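Side-chain contacts in nigerythrin (Desulfovibrio vulgaris subsp. vulgaris, PDB 1YUZ), which shows NADH peroxidase activity in vitro and carries a rubredoxin-like iron centre and a hemerythrin-like diiron centre in each subunit of a homodimer: residues Lys2-Val7 with Lys11-Phe16; Leu106-Gly111 with Leu157-Asp162; Ser28-Leu33 with Glu86-Tyr91; Lys52-Gln57 with Gln61-Phe66. All blocks are in the same frame, centred on the assembly; numbering follows the deposited sequence.

Interaction 1 of 4, residues Lys2-Val7 with Lys11-Phe16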
loop_
_atom_site.group_PDB
_atom_site.type_symbol
_atom_site.label_atom_id
_atom_site.label_comp_id
_atom_site.label_asym_id
_atom_site.label_seq_id
_atom_site.Cartn_x
_atom_site.Cartn_y
_atom_site.Cartn_z
ATOM N N LYS B 2 -0.862 1.457 15.474
ATOM C CA LYS B 2 -1.174 1.606 16.887
ATOM C C LYS B 2 0.001 1.329 17.810
ATOM O O LYS B 2 0.868 0.504 17.513
ATOM C CB LYS B 2 -2.309 0.663 17.279
ATOM C CG LYS B 2 -3.618 0.889 16.567
ATOM C CD LYS B 2 -4.610 -0.164 17.009
ATOM C CE LYS B 2 -5.957 0.012 16.349
ATOM N NZ LYS B 2 -6.864 -1.092 16.757
ATOM N N VAL B 3 0.009 2.023 18.941
ATOM C CA VAL B 3 1.039 1.839 19.947
ATOM C C VAL B 3 0.651 0.607 20.755
ATOM O O VAL B 3 -0.484 0.497 21.220
ATOM C CB VAL B 3 1.112 3.050 20.897
ATOM C CG1 VAL B 3 2.074 2.760 22.035
ATOM C CG2 VAL B 3 1.554 4.282 20.134
ATOM N N ARG B 4 1.584 -0.325 20.902
ATOM C CA ARG B 4 1.332 -1.539 21.668
ATOM C C ARG B 4 1.984 -1.398 23.040
ATOM O O ARG B 4 2.691 -0.421 23.301
ATOM C CB ARG B 4 1.901 -2.759 20.934
ATOM C CG ARG B 4 1.261 -3.032 19.578
ATOM C CD ARG B 4 1.965 -4.187 18.879
ATOM N NE ARG B 4 1.912 -5.415 19.667
ATOM C CZ ARG B 4 2.686 -6.473 19.457
ATOM N NH1 ARG B 4 3.584 -6.459 18.480
ATOM N NH2 ARG B 4 2.571 -7.543 20.228
ATOM N N ALA B 5 1.745 -2.370 23.913
ATOM C CA ALA B 5 2.306 -2.345 25.260
ATOM C C ALA B 5 3.827 -2.309 25.227
ATOM O O ALA B 5 4.465 -1.701 26.087
ATOM C CB ALA B 5 1.829 -3.559 26.043
ATOM N N GLN B 6 4.410 -2.974 24.236
ATOM C CA GLN B 6 5.857 -2.995 24.088
ATOM C C GLN B 6 6.198 -2.735 22.633
ATOM O O GLN B 6 5.349 -2.881 21.753
ATOM C CB GLN B 6 6.434 -4.345 24.529
ATOM C CG GLN B 6 5.865 -5.545 23.802
ATOM C CD GLN B 6 4.999 -6.409 24.698
ATOM O OE1 GLN B 6 4.024 -5.937 25.283
ATOM N NE2 GLN B 6 5.348 -7.686 24.804
ATOM N N VAL B 7 7.437 -2.334 22.376
ATOM C CA VAL B 7 7.855 -2.063 21.013
ATOM C C VAL B 7 7.844 -3.358 20.212
ATOM O O VAL B 7 8.218 -4.419 20.711
ATOM C CB VAL B 7 9.260 -1.436 20.968
ATOM C CG1 VAL B 7 9.229 -0.064 21.622
ATOM C CG2 VAL B 7 10.260 -2.336 21.669
ATOM N N LYS B 11 10.230 -10.999 17.913
ATOM C CA LYS B 11 9.834 -11.879 19.013
ATOM C C LYS B 11 8.394 -11.704 19.500
ATOM O O LYS B 11 7.897 -12.520 20.277
ATOM C CB LYS B 11 10.786 -11.695 20.198
ATOM C CG LYS B 11 12.218 -12.129 19.921
ATOM C CD LYS B 11 13.104 -11.939 21.143
ATOM C CE LYS B 11 14.517 -12.434 20.875
ATOM N NZ LYS B 11 15.395 -12.291 22.069
ATOM N N ASN B 12 7.725 -10.646 19.057
ATOM C CA ASN B 12 6.344 -10.400 19.470
ATOM C C ASN B 12 5.411 -9.910 18.370
ATOM O O ASN B 12 4.257 -9.576 18.642
ATOM C CB ASN B 12 6.310 -9.390 20.623
ATOM C CG ASN B 12 6.798 -8.010 20.209
ATOM O OD1 ASN B 12 6.597 -7.582 19.072
ATOM N ND2 ASN B 12 7.424 -7.299 21.139
ATOM N N ALA B 13 5.901 -9.859 17.137
ATOM C CA ALA B 13 5.085 -9.388 16.020
ATOM C C ALA B 13 4.884 -10.497 15.000
ATOM O O ALA B 13 5.709 -11.402 14.888
ATOM C CB ALA B 13 5.749 -8.189 15.367
ATOM N N THR B 14 3.797 -10.419 14.239
ATOM C CA THR B 14 3.506 -11.453 13.253
ATOM C C THR B 14 3.478 -11.007 11.792
ATOM O O THR B 14 2.902 -11.683 10.943
ATOM C CB THR B 14 2.184 -12.176 13.594
ATOM O OG1 THR B 14 1.094 -11.243 13.584
ATOM C CG2 THR B 14 2.285 -12.819 14.975
ATOM N N ASN B 15 4.102 -9.872 11.495
ATOM C CA ASN B 15 4.163 -9.405 10.114
ATOM C C ASN B 15 5.618 -9.307 9.659
ATOM O O ASN B 15 5.995 -8.411 8.906
ATOM C CB ASN B 15 3.437 -8.057 9.944
ATOM C CG ASN B 15 3.988 -6.961 10.836
ATOM O OD1 ASN B 15 4.809 -7.205 11.723
ATOM N ND2 ASN B 15 3.522 -5.734 10.609
ATOM N N PHE B 16 6.435 -10.254 10.112
ATOM C CA PHE B 16 7.847 -10.272 9.756
ATOM C C PHE B 16 8.224 -11.343 8.745
ATOM O O PHE B 16 9.404 -11.570 8.485
ATOM C CB PHE B 16 8.707 -10.435 11.012
ATOM C CG PHE B 16 8.928 -9.154 11.760
ATOM C CD1 PHE B 16 7.868 -8.504 12.385
ATOM C CD2 PHE B 16 10.195 -8.586 11.827
ATOM C CE1 PHE B 16 8.069 -7.305 13.065
ATOM C CE2 PHE B 16 10.410 -7.387 12.505
ATOM C CZ PHE B 16 9.343 -6.746 13.125
HETATM O O HOH W 1 7.628 -8.451 23.856
#
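Arg-4 and Asn-12 carry this contact between two loop segments of the N-terminal arm, which runs ahead of helix 29-56 of the ferritin-like four-helix bundle. Neither segment has regular secondary structure.

The arginine bonds come first. Arg-4 meets the other loop end-on, and both terminal nitrogens go to one backbone oxygen. Its NH2 lies 3.1 Å from Asn-12 O, and its NH1 lies 3.2 Å from the same Asn-12 O. The oxygen sits close to the guanidinium plane. Both nitrogens approach it from one face of its carbonyl plane, with NH1 well above that plane and NH2 only tilted. NH1 adds a weak bond to Asn-12 OD1, whose stronger partner is the backbone N of Thr-9.

The side-chain amide of Asn-12 donates in the other direction. Asn-12 ND2 gives a bond to Val-7 O at 3.0 Å, almost straight at 171°. Asn-12 CG stands between backbone N and carbonyl carbon (chi1 65°), which turns the amide back toward Val-7. Bonds at OD1 and ND2 fix its rotation. A water accepts from both Gln-6 NE2 and Asn-12 ND2.

Outside the pair, Val-7 packs on Phe-193 beside the rubredoxin-like iron site. Lys-2 forms a salt bridge with Asp-167 of the second subunit.

Packing is slight: Gln-6 CG lies 3.5 Å from Asn-12 ND2, with the two amide planes 79° apart.

Interaction 2 of 4, residues Leu106-Gly111 with Leu157-Asp162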
loop_
_atom_site.group_PDB
_atom_site.type_symbol
_atom_site.label_atom_id
_atom_site.label_comp_id
_atom_site.label_asym_id
_atom_site.label_seq_id
_atom_site.Cartn_x
_atom_site.Cartn_y
_atom_site.Cartn_z
ATOM N N LEU B 106 1.772 8.423 -9.906
ATOM C CA LEU B 106 2.624 7.288 -10.232
ATOM C C LEU B 106 3.843 7.234 -9.314
ATOM O O LEU B 106 4.338 6.152 -9.000
ATOM C CB LEU B 106 3.056 7.349 -11.698
ATOM C CG LEU B 106 1.917 7.115 -12.694
ATOM C CD1 LEU B 106 2.450 7.224 -14.107
ATOM C CD2 LEU B 106 1.298 5.748 -12.462
ATOM N N ASN B 107 4.322 8.393 -8.871
ATOM C CA ASN B 107 5.465 8.409 -7.967
ATOM C C ASN B 107 5.042 7.818 -6.625
ATOM O O ASN B 107 5.805 7.088 -5.995
ATOM C CB ASN B 107 6.000 9.828 -7.771
ATOM C CG ASN B 107 6.559 10.420 -9.048
ATOM O OD1 ASN B 107 6.912 9.696 -9.978
ATOM N ND2 ASN B 107 6.658 11.740 -9.091
ATOM N N LEU B 108 3.827 8.135 -6.187
ATOM C CA LEU B 108 3.320 7.588 -4.935
ATOM C C LEU B 108 3.206 6.071 -5.055
ATOM O O LEU B 108 3.495 5.351 -4.109
ATOM C CB LEU B 108 1.956 8.190 -4.596
ATOM C CG LEU B 108 1.975 9.618 -4.048
ATOM C CD1 LEU B 108 0.563 10.176 -4.036
ATOM C CD2 LEU B 108 2.564 9.626 -2.649
ATOM N N ILE B 109 2.783 5.586 -6.220
ATOM C CA ILE B 109 2.664 4.146 -6.436
ATOM C C ILE B 109 4.059 3.511 -6.459
ATOM O O ILE B 109 4.272 2.447 -5.877
ATOM C CB ILE B 109 1.917 3.839 -7.761
ATOM C CG1 ILE B 109 0.443 4.246 -7.632
ATOM C CG2 ILE B 109 2.054 2.361 -8.113
ATOM C CD1 ILE B 109 -0.344 3.459 -6.583
ATOM N N SER B 110 5.008 4.162 -7.123
ATOM C CA SER B 110 6.375 3.656 -7.169
ATOM C C SER B 110 6.908 3.584 -5.741
ATOM O O SER B 110 7.552 2.610 -5.350
ATOM C CB SER B 110 7.249 4.591 -8.006
ATOM O OG SER B 110 8.607 4.188 -7.976
ATOM N N GLY B 111 6.636 4.624 -4.962
ATOM C CA GLY B 111 7.080 4.638 -3.583
ATOM C C GLY B 111 6.447 3.504 -2.797
ATOM O O GLY B 111 7.138 2.764 -2.100
ATOM N N LEU B 157 -0.099 5.264 0.095
ATOM C CA LEU B 157 -1.394 4.866 -0.442
ATOM C C LEU B 157 -2.485 5.830 0.018
ATOM O O LEU B 157 -3.389 6.162 -0.745
ATOM C CB LEU B 157 -1.724 3.429 -0.025
ATOM C CG LEU B 157 -0.769 2.375 -0.601
ATOM C CD1 LEU B 157 -1.009 1.030 0.055
ATOM C CD2 LEU B 157 -0.960 2.272 -2.101
ATOM N N ALA B 158 -2.397 6.295 1.262
ATOM C CA ALA B 158 -3.379 7.244 1.782
ATOM C C ALA B 158 -3.292 8.535 0.975
ATOM O O ALA B 158 -4.308 9.118 0.597
ATOM C CB ALA B 158 -3.107 7.529 3.254
ATOM N N ALA B 159 -2.070 8.980 0.707
ATOM C CA ALA B 159 -1.859 10.206 -0.056
ATOM C C ALA B 159 -2.373 10.043 -1.481
ATOM O O ALA B 159 -2.901 10.983 -2.071
ATOM C CB ALA B 159 -0.381 10.557 -0.072
ATOM N N TYR B 160 -2.215 8.844 -2.032
ATOM C CA TYR B 160 -2.673 8.551 -3.385
ATOM C C TYR B 160 -4.201 8.607 -3.432
ATOM O O TYR B 160 -4.784 9.190 -4.345
ATOM C CB TYR B 160 -2.183 7.158 -3.791
ATOM C CG TYR B 160 -2.596 6.693 -5.172
ATOM C CD1 TYR B 160 -1.803 6.960 -6.288
ATOM C CD2 TYR B 160 -3.747 5.926 -5.350
ATOM C CE1 TYR B 160 -2.140 6.463 -7.543
ATOM C CE2 TYR B 160 -4.094 5.428 -6.601
ATOM C CZ TYR B 160 -3.283 5.696 -7.688
ATOM O OH TYR B 160 -3.601 5.164 -8.913
ATOM N N ASN B 161 -4.848 8.008 -2.439
ATOM C CA ASN B 161 -6.304 8.003 -2.392
ATOM C C ASN B 161 -6.879 9.399 -2.215
ATOM O O ASN B 161 -7.959 9.696 -2.722
ATOM C CB ASN B 161 -6.795 7.088 -1.272
ATOM C CG ASN B 161 -6.579 5.635 -1.595
ATOM O OD1 ASN B 161 -6.591 5.258 -2.759
ATOM N ND2 ASN B 161 -6.389 4.812 -0.579
ATOM N N ASP B 162 -6.151 10.254 -1.504
ATOM C CA ASP B 162 -6.594 11.624 -1.268
ATOM C C ASP B 162 -5.752 12.623 -2.046
ATOM O O ASP B 162 -5.586 13.765 -1.618
ATOM C CB ASP B 162 -6.513 11.964 0.220
ATOM C CG ASP B 162 -7.524 11.204 1.041
ATOM O OD1 ASP B 162 -8.633 10.961 0.521
ATOM O OD2 ASP B 162 -7.214 10.864 2.204
#
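Ile-109 lies over one face of the Tyr-160 ring, where two antiparallel helices of the ferritin-like four-helix bundle pack together. The short axes of 106-111 and 157-161 approach to 9.2 Å, with 159° between their directions.

The first shell is apolar. Ile-109 CD1 makes a CH-pi contact 3.8 Å from the centroid of the Tyr-160 ring, 17° off the ring normal. Ile-109 CG1 is tighter against the rim, 3.4 Å from Tyr-160 CE1. The isoleucine bends at chi2 (-64°), and this brings CD1 over the ring. At the ring edge, near its plane, sits Leu-108 CB. The branches of Leu-108 continue past the ring to the opposite helix. Its CD1 rests 3.7 Å from Tyr-160 N, and its CD2 is 4.0 Å from Ala-159 CB. The small alanine probably lets the leucine come close to the backbone of helix 136-161.

Residues of helix 60-87 form the next shell. Phe-66 and Ile-62 pack on Leu-108, and Leu-65 packs on Ala-159. This places the contact inside the bundle, near one end. The Leu-108 side chain is about 12 Å from the ferrous iron at the nearest atoms.

The second subunit also touches the pair: its Ser-120 packs on Ile-109 and its Ser-150 on Tyr-160. The far end of the tyrosine is polar and satisfied: its OH hydrogen-bonds to Lys-146 NZ of the second subunit.

Interaction 3 of 4, residues Ser28-Leu33 with Glu86-Tyr91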
loop_
_atom_site.group_PDB
_atom_site.type_symbol
_atom_site.label_atom_id
_atom_site.label_comp_id
_atom_site.label_asym_id
_atom_site.label_seq_id
_atom_site.Cartn_x
_atom_site.Cartn_y
_atom_site.Cartn_z
ATOM N N SER B 28 26.172 -12.386 3.665
ATOM C CA SER B 28 26.457 -12.296 5.090
ATOM C C SER B 28 25.731 -11.058 5.600
ATOM O O SER B 28 25.349 -10.190 4.815
ATOM C CB SER B 28 27.958 -12.138 5.325
ATOM O OG SER B 28 28.416 -10.900 4.814
ATOM N N THR B 29 25.540 -10.968 6.909
ATOM C CA THR B 29 24.859 -9.802 7.456
ATOM C C THR B 29 25.612 -8.524 7.099
ATOM O O THR B 29 24.999 -7.492 6.833
ATOM C CB THR B 29 24.695 -9.922 8.979
ATOM O OG1 THR B 29 23.750 -10.961 9.266
ATOM C CG2 THR B 29 24.195 -8.613 9.572
ATOM N N LEU B 30 26.939 -8.590 7.074
ATOM C CA LEU B 30 27.734 -7.422 6.717
ATOM C C LEU B 30 27.384 -6.996 5.295
ATOM O O LEU B 30 27.181 -5.812 5.024
ATOM C CB LEU B 30 29.231 -7.732 6.799
ATOM C CG LEU B 30 30.136 -6.583 6.345
ATOM C CD1 LEU B 30 29.877 -5.359 7.216
ATOM C CD2 LEU B 30 31.598 -6.998 6.425
ATOM N N GLU B 31 27.325 -7.965 4.385
ATOM C CA GLU B 31 26.987 -7.680 2.997
ATOM C C GLU B 31 25.559 -7.145 2.899
ATOM O O GLU B 31 25.287 -6.229 2.124
ATOM C CB GLU B 31 27.123 -8.945 2.139
ATOM C CG GLU B 31 28.541 -9.499 2.059
ATOM C CD GLU B 31 28.636 -10.755 1.207
ATOM O OE1 GLU B 31 27.879 -11.714 1.464
ATOM O OE2 GLU B 31 29.475 -10.785 0.281
ATOM N N ASN B 32 24.653 -7.712 3.692
ATOM C CA ASN B 32 23.262 -7.278 3.672
ATOM C C ASN B 32 23.113 -5.851 4.179
ATOM O O ASN B 32 22.314 -5.078 3.650
ATOM C CB ASN B 32 22.393 -8.230 4.492
ATOM C CG ASN B 32 22.421 -9.641 3.946
ATOM O OD1 ASN B 32 22.649 -9.844 2.752
ATOM N ND2 ASN B 32 22.178 -10.619 4.808
ATOM N N LEU B 33 23.884 -5.496 5.200
ATOM C CA LEU B 33 23.836 -4.141 5.729
ATOM C C LEU B 33 24.251 -3.166 4.633
ATOM O O LEU B 33 23.629 -2.119 4.451
ATOM C CB LEU B 33 24.774 -4.002 6.932
ATOM C CG LEU B 33 24.242 -4.544 8.261
ATOM C CD1 LEU B 33 25.377 -4.712 9.261
ATOM C CD2 LEU B 33 23.184 -3.589 8.798
ATOM N N GLU B 86 31.603 -0.174 12.490
ATOM C CA GLU B 86 32.248 -0.866 13.598
ATOM C C GLU B 86 32.965 -2.121 13.120
ATOM O O GLU B 86 33.987 -2.516 13.679
ATOM C CB GLU B 86 31.207 -1.243 14.655
ATOM C CG GLU B 86 30.464 -0.058 15.245
ATOM C CD GLU B 86 29.405 -0.476 16.246
ATOM O OE1 GLU B 86 29.754 -1.170 17.223
ATOM O OE2 GLU B 86 28.225 -0.110 16.055
ATOM N N MET B 87 32.425 -2.741 12.077
ATOM C CA MET B 87 33.002 -3.961 11.530
ATOM C C MET B 87 34.018 -3.671 10.430
ATOM O O MET B 87 35.003 -4.396 10.279
ATOM C CB MET B 87 31.884 -4.858 10.993
ATOM C CG MET B 87 32.325 -6.258 10.607
ATOM S SD MET B 87 30.916 -7.336 10.290
ATOM C CE MET B 87 30.600 -7.976 11.935
ATOM N N GLU B 88 33.783 -2.609 9.666
ATOM C CA GLU B 88 34.692 -2.240 8.587
ATOM C C GLU B 88 34.842 -0.718 8.561
ATOM O O GLU B 88 34.129 -0.024 7.839
ATOM C CB GLU B 88 34.132 -2.756 7.255
ATOM C CG GLU B 88 34.890 -2.310 6.015
ATOM C CD GLU B 88 34.373 -2.973 4.750
ATOM O OE1 GLU B 88 34.674 -2.473 3.647
ATOM O OE2 GLU B 88 33.672 -4.003 4.859
ATOM N N PRO B 89 35.781 -0.184 9.362
ATOM C CA PRO B 89 36.060 1.253 9.471
ATOM C C PRO B 89 36.351 1.968 8.153
ATOM O O PRO B 89 36.075 3.161 8.014
ATOM C CB PRO B 89 37.253 1.298 10.424
ATOM C CG PRO B 89 37.029 0.104 11.292
ATOM C CD PRO B 89 36.636 -0.947 10.287
ATOM N N GLY B 90 36.910 1.241 7.191
ATOM C CA GLY B 90 37.230 1.842 5.909
ATOM C C GLY B 90 36.033 2.014 4.995
ATOM O O GLY B 90 36.138 2.634 3.936
ATOM N N TYR B 91 34.891 1.469 5.400
ATOM C CA TYR B 91 33.677 1.563 4.596
ATOM C C TYR B 91 33.176 2.995 4.455
ATOM O O TYR B 91 33.078 3.734 5.435
ATOM C CB TYR B 91 32.567 0.709 5.208
ATOM C CG TYR B 91 31.232 0.876 4.515
ATOM C CD1 TYR B 91 30.991 0.295 3.269
ATOM C CD2 TYR B 91 30.221 1.643 5.091
ATOM C CE1 TYR B 91 29.770 0.476 2.615
ATOM C CE2 TYR B 91 29.002 1.831 4.446
ATOM C CZ TYR B 91 28.784 1.247 3.211
ATOM O OH TYR B 91 27.578 1.434 2.575
#
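Leu-30 meets one flat group across this contact, the carboxylate of Glu-88. The touch is through a single oxygen: Leu-30 CD2 lies 4.0 Å from Glu-88 OE2. The two side chains cross at about a right angle. Glu-88 is extended beyond CG, and this carries the carboxylate past the leucine to Lys-34, where OE2 forms a salt bridge. Across the two segments the apolar partner of Leu-30 is Met-87; Val-84 of helix 60-87 is a further neighbour. In the conformer described, the sulfur sits beside the leucine branch, with Met-87 SD 3.8 Å from Leu-30 CD1 and 3.9 Å from Leu-30 CB. Met-87 has a second conformer, so this part of the contact may vary.

The contact joins the start of helix 29-56 to the end of helix 60-87, at one end of the ferritin-like four-helix bundle. Ser-28 and Glu-31 form a capping box there. Glu-31 N donates to Ser-28 OG at 3.2 Å, and Ser-28 N donates to Glu-31 OE1 at 2.9 Å. OE1 uses its anti lone pair, away from the other oxygen. On the opposite segment, Glu-88 to Tyr-91 make a type I turn. The Tyr-91 side chain then packs on Val-84, Ile-37 and Lys-34.

Interaction 4 of 4, residues Lys52-Gln57 with Gln61-Phe66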
loop_
_atom_site.group_PDB
_atom_site.type_symbol
_atom_site.label_atom_id
_atom_site.label_comp_id
_atom_site.label_asym_id
_atom_site.label_seq_id
_atom_site.Cartn_x
_atom_site.Cartn_y
_atom_site.Cartn_z
ATOM N N LYS B 52 10.529 17.099 -5.131
ATOM C CA LYS B 52 10.728 18.270 -5.970
ATOM C C LYS B 52 9.667 18.317 -7.063
ATOM O O LYS B 52 9.113 19.377 -7.357
ATOM C CB LYS B 52 12.128 18.236 -6.581
ATOM C CG LYS B 52 12.467 19.444 -7.439
ATOM C CD LYS B 52 13.948 19.464 -7.780
ATOM C CE LYS B 52 14.282 20.573 -8.764
ATOM N NZ LYS B 52 13.673 20.317 -10.098
ATOM N N ALA B 53 9.374 17.164 -7.654
ATOM C CA ALA B 53 8.367 17.091 -8.707
ATOM C C ALA B 53 6.977 17.396 -8.150
ATOM O O ALA B 53 6.193 18.106 -8.777
ATOM C CB ALA B 53 8.383 15.710 -9.353
ATOM N N ALA B 54 6.676 16.865 -6.968
ATOM C CA ALA B 54 5.376 17.095 -6.344
ATOM C C ALA B 54 5.130 18.588 -6.139
ATOM O O ALA B 54 4.035 19.085 -6.406
ATOM C CB ALA B 54 5.294 16.362 -5.009
ATOM N N ARG B 55 6.145 19.303 -5.665
ATOM C CA ARG B 55 6.002 20.737 -5.449
ATOM C C ARG B 55 5.732 21.454 -6.765
ATOM O O ARG B 55 4.877 22.337 -6.833
ATOM C CB ARG B 55 7.256 21.310 -4.779
ATOM C CG ARG B 55 7.349 20.967 -3.302
ATOM C CD ARG B 55 8.590 21.537 -2.635
ATOM N NE ARG B 55 8.635 21.175 -1.220
ATOM C CZ ARG B 55 7.841 21.689 -0.285
ATOM N NH1 ARG B 55 6.933 22.605 -0.602
ATOM N NH2 ARG B 55 7.942 21.274 0.970
ATOM N N GLU B 56 6.456 21.077 -7.811
ATOM C CA GLU B 56 6.264 21.703 -9.112
ATOM C C GLU B 56 4.859 21.414 -9.627
ATOM O O GLU B 56 4.242 22.251 -10.287
ATOM C CB GLU B 56 7.283 21.165 -10.117
ATOM C CG GLU B 56 8.727 21.298 -9.683
ATOM C CD GLU B 56 9.684 20.692 -10.688
ATOM O OE1 GLU B 56 9.454 19.536 -11.098
ATOM O OE2 GLU B 56 10.665 21.367 -11.064
ATOM N N GLN B 57 4.353 20.227 -9.310
ATOM C CA GLN B 57 3.033 19.817 -9.769
ATOM C C GLN B 57 1.888 20.352 -8.913
ATOM O O GLN B 57 0.722 20.062 -9.179
ATOM C CB GLN B 57 2.967 18.291 -9.852
ATOM C CG GLN B 57 3.843 17.711 -10.956
ATOM C CD GLN B 57 3.815 16.192 -11.001
ATOM O OE1 GLN B 57 2.754 15.577 -10.900
ATOM N NE2 GLN B 57 4.982 15.582 -11.170
ATOM N N GLN B 61 1.568 19.165 0.077
ATOM C CA GLN B 61 1.522 18.218 1.182
ATOM C C GLN B 61 2.205 16.909 0.801
ATOM O O GLN B 61 2.953 16.348 1.596
ATOM C CB GLN B 61 0.082 17.953 1.629
ATOM C CG GLN B 61 0.009 16.979 2.792
ATOM C CD GLN B 61 -1.372 16.871 3.404
ATOM O OE1 GLN B 61 -2.356 16.644 2.704
ATOM N NE2 GLN B 61 -1.448 17.020 4.723
ATOM N N ILE B 62 1.959 16.426 -0.412
ATOM C CA ILE B 62 2.601 15.191 -0.842
ATOM C C ILE B 62 4.114 15.399 -0.918
ATOM O O ILE B 62 4.884 14.504 -0.580
ATOM C CB ILE B 62 2.039 14.712 -2.200
ATOM C CG1 ILE B 62 0.614 14.184 -1.995
ATOM C CG2 ILE B 62 2.932 13.619 -2.788
ATOM C CD1 ILE B 62 -0.118 13.844 -3.281
ATOM N N ALA B 63 4.544 16.585 -1.338
ATOM C CA ALA B 63 5.973 16.876 -1.406
ATOM C C ALA B 63 6.561 16.735 -0.005
ATOM O O ALA B 63 7.648 16.183 0.176
ATOM C CB ALA B 63 6.200 18.286 -1.923
ATOM N N ARG B 64 5.837 17.240 0.990
ATOM C CA ARG B 64 6.300 17.154 2.367
ATOM C C ARG B 64 6.376 15.702 2.824
ATOM O O ARG B 64 7.265 15.340 3.592
ATOM C CB ARG B 64 5.389 17.967 3.294
ATOM C CG ARG B 64 5.554 19.474 3.130
ATOM C CD ARG B 64 4.816 20.260 4.208
ATOM N NE ARG B 64 3.375 20.354 3.986
ATOM C CZ ARG B 64 2.457 19.688 4.676
ATOM N NH1 ARG B 64 2.815 18.860 5.648
ATOM N NH2 ARG B 64 1.171 19.861 4.404
ATOM N N LEU B 65 5.451 14.869 2.353
ATOM C CA LEU B 65 5.476 13.461 2.722
ATOM C C LEU B 65 6.721 12.804 2.120
ATOM O O LEU B 65 7.401 12.028 2.786
ATOM C CB LEU B 65 4.214 12.746 2.233
ATOM C CG LEU B 65 4.201 11.230 2.477
ATOM C CD1 LEU B 65 4.419 10.921 3.958
ATOM C CD2 LEU B 65 2.881 10.652 1.994
ATOM N N PHE B 66 7.025 13.111 0.862
ATOM C CA PHE B 66 8.210 12.540 0.227
ATOM C C PHE B 66 9.472 13.013 0.942
ATOM O O PHE B 66 10.422 12.252 1.105
ATOM C CB PHE B 66 8.275 12.931 -1.254
ATOM C CG PHE B 66 7.400 12.092 -2.150
ATOM C CD1 PHE B 66 6.518 12.693 -3.042
ATOM C CD2 PHE B 66 7.484 10.702 -2.127
ATOM C CE1 PHE B 66 5.733 11.921 -3.898
ATOM C CE2 PHE B 66 6.701 9.926 -2.983
ATOM C CZ PHE B 66 5.829 10.539 -3.866
#
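Ala-54 and Ala-63 face each other where helix 29-56 turns back into helix 60-87, an antiparallel helical hairpin of the ferritin-like bundle. The short axes come within 7.8 Å, with 173° between their N-to-C directions, nearly antiparallel. Both alanines point toward the other helix. Their CB atoms are 3.7 Å apart, with Ala-54 CB equally close to Ala-63 CA. With only methyl groups here, the backbones can probably approach closely; the CA atoms of Ala-54 and Ala-63 are 5.0 Å apart.

Arg-55 leans across the hairpin. Its chain is extended from CG to NE and passes along Ala-63. Arg-55 CG comes tightly to Ala-63 CB at 3.2 Å. Farther out, one face of the guanidinium covers the same methyl, which lies 3.8 Å above the plane and offset toward the rim. Arg-55 NH2 then reaches Arg-64 CG at 3.7 Å. The two arginines cross at about a right angle, with guanidinium planes 51° apart.

Toward the bundle interior, Ala-54 CB meets the edge of the Phe-66 ring, 4.3 Å from Phe-66 CD1. Phe-66 also packs edge-to-face with Phe-50.

The polar ends turn elsewhere: Arg-55 NE and Arg-64 NH2 form salt bridges with Glu-67 and Glu-60, and Arg-64 NH1 bonds to Tyr-202 O and Asp-169 O. The two like charges are probably offset by these glutamates. Across the hairpin, Arg-55 thus contributes its aliphatic chain and one guanidinium face, and Arg-64 its CG, to a largely apolar contact.

From the N terminus, interaction 1 closes first, over a short loop within the arm ahead of helix 29-56. Interaction 3 then opens at the start of that helix and closes just past helix 60-87. Interaction 4 is nested inside it, at the turn between the same two helices. These two contacts pin opposite ends of one helical hairpin, their centres about 34 Å apart. Interaction 2 opens later, near the start of helix 104-132, and closes at the end of helix 136-161, the second hairpin. No contacts cross along the chain. Interactions 2 and 4 touch through Leu-108 and Phe-66, which ties the two hairpins together. Interactions 1 and 2 both reach the second subunit.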